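Local coordinates for aspartate aminotransferase (Leishmania major, PDB 4H51), which probably catalyses the pyridoxal-phosphate-dependent exchange of an amino group between L-aspartate and 2-oxoglutarate, working as a homodimer, at residues L128-F133 with A157-I162; T137-L142 with D189-I194. All coordinates share one frame; numbering follows the deposited sequence.

From the N terminus, helix 117-129 runs into 128-133, the first half of contact 1. The chain then enters strand 140-144 through 137-142, the first half of contact 2. Helix 148-156 follows and ends at 157-162, where contact 1 closes a loop of 23 intervening residues. Strand 162-169 and helix 177-186 come next, before 189-194 closes contact 2 across 46 residues. Their segments alternate, so the two closures cross rather than nest. N161 joins them, with probable hydrogen bonds from ND2 to T137 O and from I140 N to N161 O, while the F133 ring packs against G190 O. Together they tie the ends of helices 117-129 and 148-156 to the central sheet.

Contact 1 of 2, residues L128-F133 with A157-I162; sequences LLTRVF and AGWKNI
A buried packing contact without direct hydrogen bonds sets the C-terminal end of helix 117-129 against the turn between helix 148-156 and strand 162-169. W159 carries it. Its CG lies anti to the carbonyl carbon (chi1 -68°), and the indole reaches across so that CZ2 meets L129 CB at 3.6 Å, edge-on. T130 crosses the ring obliquely, its methyl CG2 3.4 Å from W159 NE1, and F133 CB stands 3.9 Å from W159 CH2. A tryptophan suits this place because its length spans all three residues while NE1 hydrogen-bonds A126 O in the last turns of the helix. Threonine suits its own by having two unlike branches: CG2 meets the indole, and OG1, between backbone N and carbonyl carbon, bonds K127 O. One water donates to both T130 OG1 (3.2 Å) and A157 O (2.6 Å), bridging the segments. L129 O accepts from both V132 N and F133 N, drawing the chain tightly round after the helix. L129 and F133 also touch strand 225-230, and they pack on W21 and R20 of the second subunit respectively. G158, with phi 112°, a value that favours glycine, ends helix 148-156 in a Schellman motif.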
ATOM      1  N   LEU B 128      -9.636  -1.620  11.364  1.00 12.72           N
ATOM      2  CA  LEU B 128     -11.044  -1.218  11.439  1.00 12.99           C
ATOM      3  C   LEU B 128     -11.752  -1.816  12.686  1.00 13.13           C
ATOM      4  O   LEU B 128     -12.581  -1.168  13.341  1.00 13.46           O
ATOM      5  CB  LEU B 128     -11.774  -1.660  10.168  1.00 12.66           C
ATOM      6  CG  LEU B 128     -13.291  -1.432  10.081  1.00 13.22           C
ATOM      7  CD1 LEU B 128     -13.653   0.057  10.090  1.00 13.02           C
ATOM      8  CD2 LEU B 128     -13.824  -2.083   8.810  1.00 13.06           C
ATOM      9  N   LEU B 129     -11.430  -3.065  12.973  1.00 12.99           N
ATOM     10  CA  LEU B 129     -12.087  -3.827  14.055  1.00 13.51           C
ATOM     11  C   LEU B 129     -11.738  -3.239  15.427  1.00 13.99           C
ATOM     12  O   LEU B 129     -12.511  -3.392  16.369  1.00 15.77           O
ATOM     13  CB  LEU B 129     -11.697  -5.297  13.971  1.00 12.61           C
ATOM     14  CG  LEU B 129     -12.443  -6.071  12.877  1.00 12.01           C
ATOM     15  CD1 LEU B 129     -11.878  -7.444  12.645  1.00 11.75           C
ATOM     16  CD2 LEU B 129     -13.942  -6.180  13.064  1.00 12.36           C
ATOM     17  N   THR B 130     -10.583  -2.587  15.541  1.00 13.96           N
ATOM     18  CA  THR B 130     -10.221  -1.896  16.788  1.00 14.73           C
ATOM     19  C   THR B 130     -11.158  -0.713  17.061  1.00 16.08           C
ATOM     20  O   THR B 130     -11.156  -0.186  18.175  1.00 16.40           O
ATOM     21  CB  THR B 130      -8.747  -1.436  16.829  1.00 14.97           C
ATOM     22  OG1 THR B 130      -8.532  -0.294  15.971  1.00 14.41           O
ATOM     23  CG2 THR B 130      -7.816  -2.583  16.434  1.00 13.85           C
ATOM     24  N   ARG B 131     -11.961  -0.300  16.077  1.00 16.65           N
ATOM     25  CA  ARG B 131     -12.967   0.752  16.297  1.00 18.62           C
ATOM     26  C   ARG B 131     -14.339   0.243  16.748  1.00 18.75           C
ATOM     27  O   ARG B 131     -15.210   1.053  17.056  1.00 19.04           O
ATOM     28  CB  ARG B 131     -13.129   1.610  15.045  1.00 20.14           C
ATOM     29  CG  ARG B 131     -11.823   2.139  14.449  1.00 21.57           C
ATOM     30  CD  ARG B 131     -11.123   3.011  15.460  1.00 25.94           C
ATOM     31  NE  ARG B 131      -9.808   3.398  15.002  1.00 27.55           N
ATOM     32  CZ  ARG B 131      -9.577   4.463  14.251  1.00 29.91           C
ATOM     33  NH1 ARG B 131     -10.585   5.271  13.881  1.00 29.99           N
ATOM     34  NH2 ARG B 131      -8.329   4.727  13.895  1.00 29.65           N
ATOM     35  N   VAL B 132     -14.519  -1.085  16.736  1.00 18.56           N
ATOM     36  CA  VAL B 132     -15.795  -1.755  17.046  1.00 19.17           C
ATOM     37  C   VAL B 132     -15.604  -2.639  18.299  1.00 18.68           C
ATOM     38  O   VAL B 132     -16.542  -2.862  19.054  1.00 18.36           O
ATOM     39  CB  VAL B 132     -16.263  -2.631  15.847  1.00 20.86           C
ATOM     40  CG1 VAL B 132     -17.750  -2.878  15.911  1.00 23.48           C
ATOM     41  CG2 VAL B 132     -15.925  -1.967  14.530  1.00 20.85           C
ATOM     42  N   PHE B 133     -14.386  -3.128  18.516  1.00 17.84           N
ATOM     43  CA  PHE B 133     -14.048  -4.014  19.633  1.00 17.79           C
ATOM     44  C   PHE B 133     -12.927  -3.373  20.432  1.00 18.32           C
ATOM     45  O   PHE B 133     -12.215  -2.525  19.941  1.00 19.82           O
ATOM     46  CB  PHE B 133     -13.588  -5.410  19.139  1.00 17.28           C
ATOM     47  CG  PHE B 133     -14.664  -6.201  18.498  1.00 16.85           C
ATOM     48  CD1 PHE B 133     -14.919  -6.076  17.127  1.00 16.14           C
ATOM     49  CD2 PHE B 133     -15.471  -7.059  19.254  1.00 17.56           C
ATOM     50  CE1 PHE B 133     -15.939  -6.769  16.531  1.00 16.07           C
ATOM     51  CE2 PHE B 133     -16.501  -7.789  18.642  1.00 17.42           C
ATOM     52  CZ  PHE B 133     -16.743  -7.630  17.293  1.00 17.02           C
ATOM     53  N   ALA B 157      -1.570  -3.991  14.031  1.00 14.66           N
ATOM     54  CA  ALA B 157      -2.847  -3.251  14.050  1.00 15.11           C
ATOM     55  C   ALA B 157      -3.358  -2.873  15.456  1.00 16.08           C
ATOM     56  O   ALA B 157      -4.365  -2.188  15.565  1.00 17.13           O
ATOM     57  CB  ALA B 157      -3.919  -4.078  13.345  1.00 14.92           C
ATOM     58  N   GLY B 158      -2.704  -3.352  16.529  1.00 15.54           N
ATOM     59  CA  GLY B 158      -3.057  -2.954  17.893  1.00 16.57           C
ATOM     60  C   GLY B 158      -3.673  -4.055  18.781  1.00 16.04           C
ATOM     61  O   GLY B 158      -4.076  -3.800  19.930  1.00 17.05           O
ATOM     62  N   TRP B 159      -3.707  -5.278  18.296  1.00 14.17           N
ATOM     63  CA  TRP B 159      -4.325  -6.362  19.063  1.00 14.80           C
ATOM     64  C   TRP B 159      -3.383  -6.926  20.081  1.00 15.19           C
ATOM     65  O   TRP B 159      -2.353  -7.432  19.713  1.00 14.94           O
ATOM     66  CB  TRP B 159      -4.877  -7.464  18.167  1.00 13.98           C
ATOM     67  CG  TRP B 159      -6.041  -6.952  17.383  1.00 13.55           C
ATOM     68  CD1 TRP B 159      -6.005  -6.232  16.186  1.00 13.63           C
ATOM     69  CD2 TRP B 159      -7.455  -7.016  17.740  1.00 14.00           C
ATOM     70  NE1 TRP B 159      -7.252  -5.902  15.774  1.00 13.60           N
ATOM     71  CE2 TRP B 159      -8.176  -6.331  16.671  1.00 13.58           C
ATOM     72  CE3 TRP B 159      -8.178  -7.577  18.780  1.00 14.05           C
ATOM     73  CZ2 TRP B 159      -9.533  -6.207  16.675  1.00 13.75           C
ATOM     74  CZ3 TRP B 159      -9.562  -7.453  18.763  1.00 14.45           C
ATOM     75  CH2 TRP B 159     -10.227  -6.781  17.734  1.00 14.14           C
ATOM     76  N   LYS B 160      -3.765  -6.835  21.348  1.00 15.64           N
ATOM     77  CA  LYS B 160      -2.909  -7.187  22.489  1.00 16.72           C
ATOM     78  C   LYS B 160      -3.147  -8.627  23.029  1.00 16.74           C
ATOM     79  O   LYS B 160      -2.309  -9.171  23.780  1.00 16.91           O
ATOM     80  CB  LYS B 160      -3.122  -6.155  23.611  1.00 18.60           C
ATOM     81  CG  LYS B 160      -2.943  -4.694  23.153  1.00 19.49           C
ATOM     82  CD  LYS B 160      -1.554  -4.487  22.595  1.00 20.75           C
ATOM     83  CE  LYS B 160      -1.307  -3.046  22.106  1.00 23.46           C
ATOM     84  NZ  LYS B 160       0.062  -2.839  21.496  1.00 24.06           N
ATOM     85  N   ASN B 161      -4.282  -9.238  22.657  1.00 16.61           N
ATOM     86  CA  ASN B 161      -4.652 -10.566  23.159  1.00 15.44           C
ATOM     87  C   ASN B 161      -4.932 -11.492  21.982  1.00 14.77           C
ATOM     88  O   ASN B 161      -6.082 -11.761  21.637  1.00 14.08           O
ATOM     89  CB  ASN B 161      -5.836 -10.456  24.100  1.00 15.92           C
ATOM     90  CG  ASN B 161      -6.286 -11.787  24.673  1.00 16.19           C
ATOM     91  OD1 ASN B 161      -5.538 -12.779  24.693  1.00 17.67           O
ATOM     92  ND2 ASN B 161      -7.500 -11.805  25.196  1.00 16.31           N
ATOM     93  N   ILE B 162      -3.851 -11.929  21.338  1.00 13.98           N
ATOM     94  CA  ILE B 162      -3.918 -12.818  20.181  1.00 13.44           C
ATOM     95  C   ILE B 162      -3.933 -14.269  20.670  1.00 14.05           C
ATOM     96  O   ILE B 162      -3.095 -14.656  21.491  1.00 15.21           O
ATOM     97  CB  ILE B 162      -2.736 -12.578  19.223  1.00 12.99           C
ATOM     98  CG1 ILE B 162      -2.732 -11.108  18.766  1.00 12.66           C
ATOM     99  CG2 ILE B 162      -2.782 -13.537  18.003  1.00 13.04           C
ATOM    100  CD1 ILE B 162      -1.394 -10.646  18.156  1.00 13.25           C
TER
HETATM  101  O   HOH W   1      -5.431   0.207  15.560  1.00 37.20           O

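Contact 2 of 2, residues T137-L142 with D189-I194; sequences TTPIYL and DGSVFI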
ATOM      1  N   THR B 137      -8.182  -5.923  24.952  1.00 19.43           N
ATOM      2  CA  THR B 137      -8.825  -6.954  25.781  1.00 20.76           C
ATOM      3  C   THR B 137      -9.455  -8.109  24.999  1.00 19.08           C
ATOM      4  O   THR B 137      -9.285  -9.287  25.345  1.00 18.59           O
ATOM      5  CB  THR B 137      -9.980  -6.290  26.562  1.00 22.01           C
ATOM      6  OG1 THR B 137      -9.432  -5.295  27.422  1.00 28.21           O
ATOM      7  CG2 THR B 137     -10.662  -7.253  27.363  1.00 24.13           C
ATOM      8  N   THR B 138     -10.232  -7.760  23.974  1.00 17.31           N
ATOM      9  CA  THR B 138     -10.980  -8.750  23.182  1.00 15.85           C
ATOM     10  C   THR B 138      -9.987  -9.685  22.482  1.00 14.51           C
ATOM     11  O   THR B 138      -9.098  -9.220  21.781  1.00 13.35           O
ATOM     12  CB  THR B 138     -11.854  -8.021  22.113  1.00 16.01           C
ATOM     13  OG1 THR B 138     -12.758  -7.132  22.742  1.00 16.73           O
ATOM     14  CG2 THR B 138     -12.655  -8.976  21.250  1.00 16.34           C
ATOM     15  N   PRO B 139     -10.133 -11.011  22.672  1.00 13.76           N
ATOM     16  CA  PRO B 139      -9.284 -11.947  21.917  1.00 13.47           C
ATOM     17  C   PRO B 139      -9.557 -11.891  20.429  1.00 12.77           C
ATOM     18  O   PRO B 139     -10.722 -11.710  19.999  1.00 13.09           O
ATOM     19  CB  PRO B 139      -9.639 -13.332  22.500  1.00 13.63           C
ATOM     20  CG  PRO B 139     -10.825 -13.140  23.350  1.00 14.10           C
ATOM     21  CD  PRO B 139     -11.189 -11.697  23.443  1.00 14.19           C
ATOM     22  N   ILE B 140      -8.493 -12.069  19.647  1.00 12.31           N
ATOM     23  CA  ILE B 140      -8.601 -12.255  18.237  1.00 11.85           C
ATOM     24  C   ILE B 140      -7.921 -13.581  17.991  1.00 12.10           C
ATOM     25  O   ILE B 140      -6.775 -13.787  18.443  1.00 12.60           O
ATOM     26  CB  ILE B 140      -8.037 -11.057  17.415  1.00 11.84           C
ATOM     27  CG1 ILE B 140      -8.084 -11.296  15.915  1.00 11.77           C
ATOM     28  CG2 ILE B 140      -6.584 -10.731  17.816  1.00 12.32           C
ATOM     29  CD1 ILE B 140      -8.070  -9.979  15.131  1.00 12.27           C
ATOM     30  N   TYR B 141      -8.638 -14.472  17.293  1.00 11.68           N
ATOM     31  CA  TYR B 141      -8.226 -15.840  17.133  1.00 11.60           C
ATOM     32  C   TYR B 141      -7.674 -16.198  15.766  1.00 10.84           C
ATOM     33  O   TYR B 141      -8.275 -15.924  14.751  1.00 10.45           O
ATOM     34  CB  TYR B 141      -9.398 -16.759  17.452  1.00 12.36           C
ATOM     35  CG  TYR B 141      -9.662 -16.948  18.910  1.00 13.51           C
ATOM     36  CD1 TYR B 141     -10.481 -16.073  19.639  1.00 14.08           C
ATOM     37  CD2 TYR B 141      -9.149 -18.040  19.558  1.00 14.44           C
ATOM     38  CE1 TYR B 141     -10.684 -16.269  20.989  1.00 15.15           C
ATOM     39  CE2 TYR B 141      -9.375 -18.273  20.890  1.00 15.43           C
ATOM     40  CZ  TYR B 141     -10.131 -17.389  21.607  1.00 16.07           C
ATOM     41  OH  TYR B 141     -10.332 -17.693  22.932  1.00 19.25           O
ATOM     42  N   LEU B 142      -6.543 -16.889  15.783  1.00 10.75           N
ATOM     43  CA  LEU B 142      -5.909 -17.437  14.602  1.00 10.67           C
ATOM     44  C   LEU B 142      -5.944 -18.966  14.653  1.00 10.95           C
ATOM     45  O   LEU B 142      -5.937 -19.545  15.713  1.00 10.96           O
ATOM     46  CB  LEU B 142      -4.454 -16.966  14.590  1.00 10.58           C
ATOM     47  CG  LEU B 142      -4.171 -15.453  14.572  1.00 10.96           C
ATOM     48  CD1 LEU B 142      -2.658 -15.181  14.556  1.00 10.51           C
ATOM     49  CD2 LEU B 142      -4.828 -14.825  13.347  1.00 10.91           C
ATOM     50  N   ASP B 189     -17.956 -14.456  24.510  1.00 17.15           N
ATOM     51  CA  ASP B 189     -18.832 -13.964  23.461  1.00 17.26           C
ATOM     52  C   ASP B 189     -18.273 -12.683  22.905  1.00 16.68           C
ATOM     53  O   ASP B 189     -17.678 -11.889  23.632  1.00 16.24           O
ATOM     54  CB  ASP B 189     -20.206 -13.636  24.006  1.00 18.77           C
ATOM     55  CG  ASP B 189     -21.055 -14.853  24.289  1.00 20.01           C
ATOM     56  OD1 ASP B 189     -20.566 -15.973  24.445  1.00 20.69           O
ATOM     57  OD2 ASP B 189     -22.266 -14.665  24.395  1.00 22.50           O
ATOM     58  N   GLY B 190     -18.470 -12.467  21.610  1.00 16.01           N
ATOM     59  CA  GLY B 190     -17.988 -11.276  20.959  1.00 15.45           C
ATOM     60  C   GLY B 190     -16.474 -11.228  20.775  1.00 14.62           C
ATOM     61  O   GLY B 190     -15.898 -10.167  20.907  1.00 14.80           O
ATOM     62  N   SER B 191     -15.843 -12.360  20.512  1.00 13.87           N
ATOM     63  CA  SER B 191     -14.451 -12.398  20.106  1.00 13.54           C
ATOM     64  C   SER B 191     -14.335 -12.309  18.568  1.00 13.02           C
ATOM     65  O   SER B 191     -15.342 -12.393  17.843  1.00 14.23           O
ATOM     66  CB  SER B 191     -13.776 -13.660  20.578  1.00 13.62           C
ATOM     67  OG  SER B 191     -13.788 -13.758  21.992  1.00 14.76           O
ATOM     68  N   VAL B 192     -13.131 -12.058  18.074  1.00 11.84           N
ATOM     69  CA  VAL B 192     -12.867 -12.018  16.646  1.00 11.04           C
ATOM     70  C   VAL B 192     -12.177 -13.298  16.186  1.00 10.72           C
ATOM     71  O   VAL B 192     -11.211 -13.722  16.829  1.00 11.06           O
ATOM     72  CB  VAL B 192     -11.984 -10.837  16.285  1.00 10.56           C
ATOM     73  CG1 VAL B 192     -11.838 -10.773  14.751  1.00  9.92           C
ATOM     74  CG2 VAL B 192     -12.594  -9.539  16.791  1.00 10.53           C
ATOM     75  N   PHE B 193     -12.670 -13.925  15.113  1.00 10.26           N
ATOM     76  CA  PHE B 193     -12.046 -15.122  14.557  1.00 10.10           C
ATOM     77  C   PHE B 193     -11.638 -14.871  13.126  1.00 10.13           C
ATOM     78  O   PHE B 193     -12.498 -14.564  12.277  1.00 10.08           O
ATOM     79  CB  PHE B 193     -12.984 -16.308  14.591  1.00 10.37           C
ATOM     80  CG  PHE B 193     -13.081 -16.944  15.935  1.00 10.44           C
ATOM     81  CD1 PHE B 193     -13.783 -16.314  16.961  1.00 10.62           C
ATOM     82  CD2 PHE B 193     -12.393 -18.100  16.213  1.00 10.35           C
ATOM     83  CE1 PHE B 193     -13.843 -16.882  18.214  1.00 11.04           C
ATOM     84  CE2 PHE B 193     -12.449 -18.654  17.462  1.00 10.80           C
ATOM     85  CZ  PHE B 193     -13.158 -18.020  18.481  1.00 11.16           C
ATOM     86  N   ILE B 194     -10.340 -15.036  12.856  1.00  9.93           N
ATOM     87  CA  ILE B 194      -9.821 -15.049  11.474  1.00  9.54           C
ATOM     88  C   ILE B 194      -9.874 -16.484  10.954  1.00  9.20           C
ATOM     89  O   ILE B 194      -9.167 -17.354  11.440  1.00  9.32           O
ATOM     90  CB  ILE B 194      -8.431 -14.441  11.399  1.00  9.28           C
ATOM     91  CG1 ILE B 194      -8.479 -12.980  11.865  1.00  9.87           C
ATOM     92  CG2 ILE B 194      -7.847 -14.564   9.980  1.00  9.50           C
ATOM     93  CD1 ILE B 194      -7.159 -12.237  11.741  1.00 10.05           C
TER
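V192 O is the best-held polar atom here, gripped by one short hydrogen bond and one weaker contact. Y141 N donates to V192 O at 2.7 Å, and I140 CA lies 3.3 Å from V192 O in a CA-H...O contact. This oxygen also lies at the edge of the Y141 ring, in plane. V192 N gives an almost straight bond to P139 O (175° at the hydrogen), and I194 N completes the ladder by donating to Y141 O at 2.9 Å. Strands 140-144 and 192-196 are thus parallel neighbours in the mostly parallel central sheet of the large domain, as in fold type I aminotransferases. P139 has no N-H to offer but contributes its carbonyl, and its CG lies against S191 OG, which bonds P188 O. G190, at positive phi, turns the chain into the strand, and T138 CG2 rests on its carbonyl O.

Y141 and F193 share one face of the sheet. Their side chains run the same way, and the rings lie face over face in an offset stack, centroids 4.4 Å apart and planes at 2°. Y141 CB sits over the F193 ring in a CH-pi contact. Flat rings suit such adjacent positions because they can stack closely, and the F193 ring also meets that of H224. On the opposite face I140 CD1 packs on V192 CG1 at 3.9 Å, and I140 also touches V154 of helix 148-156. L142 CD2 reaches I194 CD1 at 3.8 Å. The chemistry implies a division of labour: three N-H...O=C bonds pair these strands, strand 140-144 bonds strand 162-169 along its other edge, and side-chain contacts between the pair are mostly carbon on carbon.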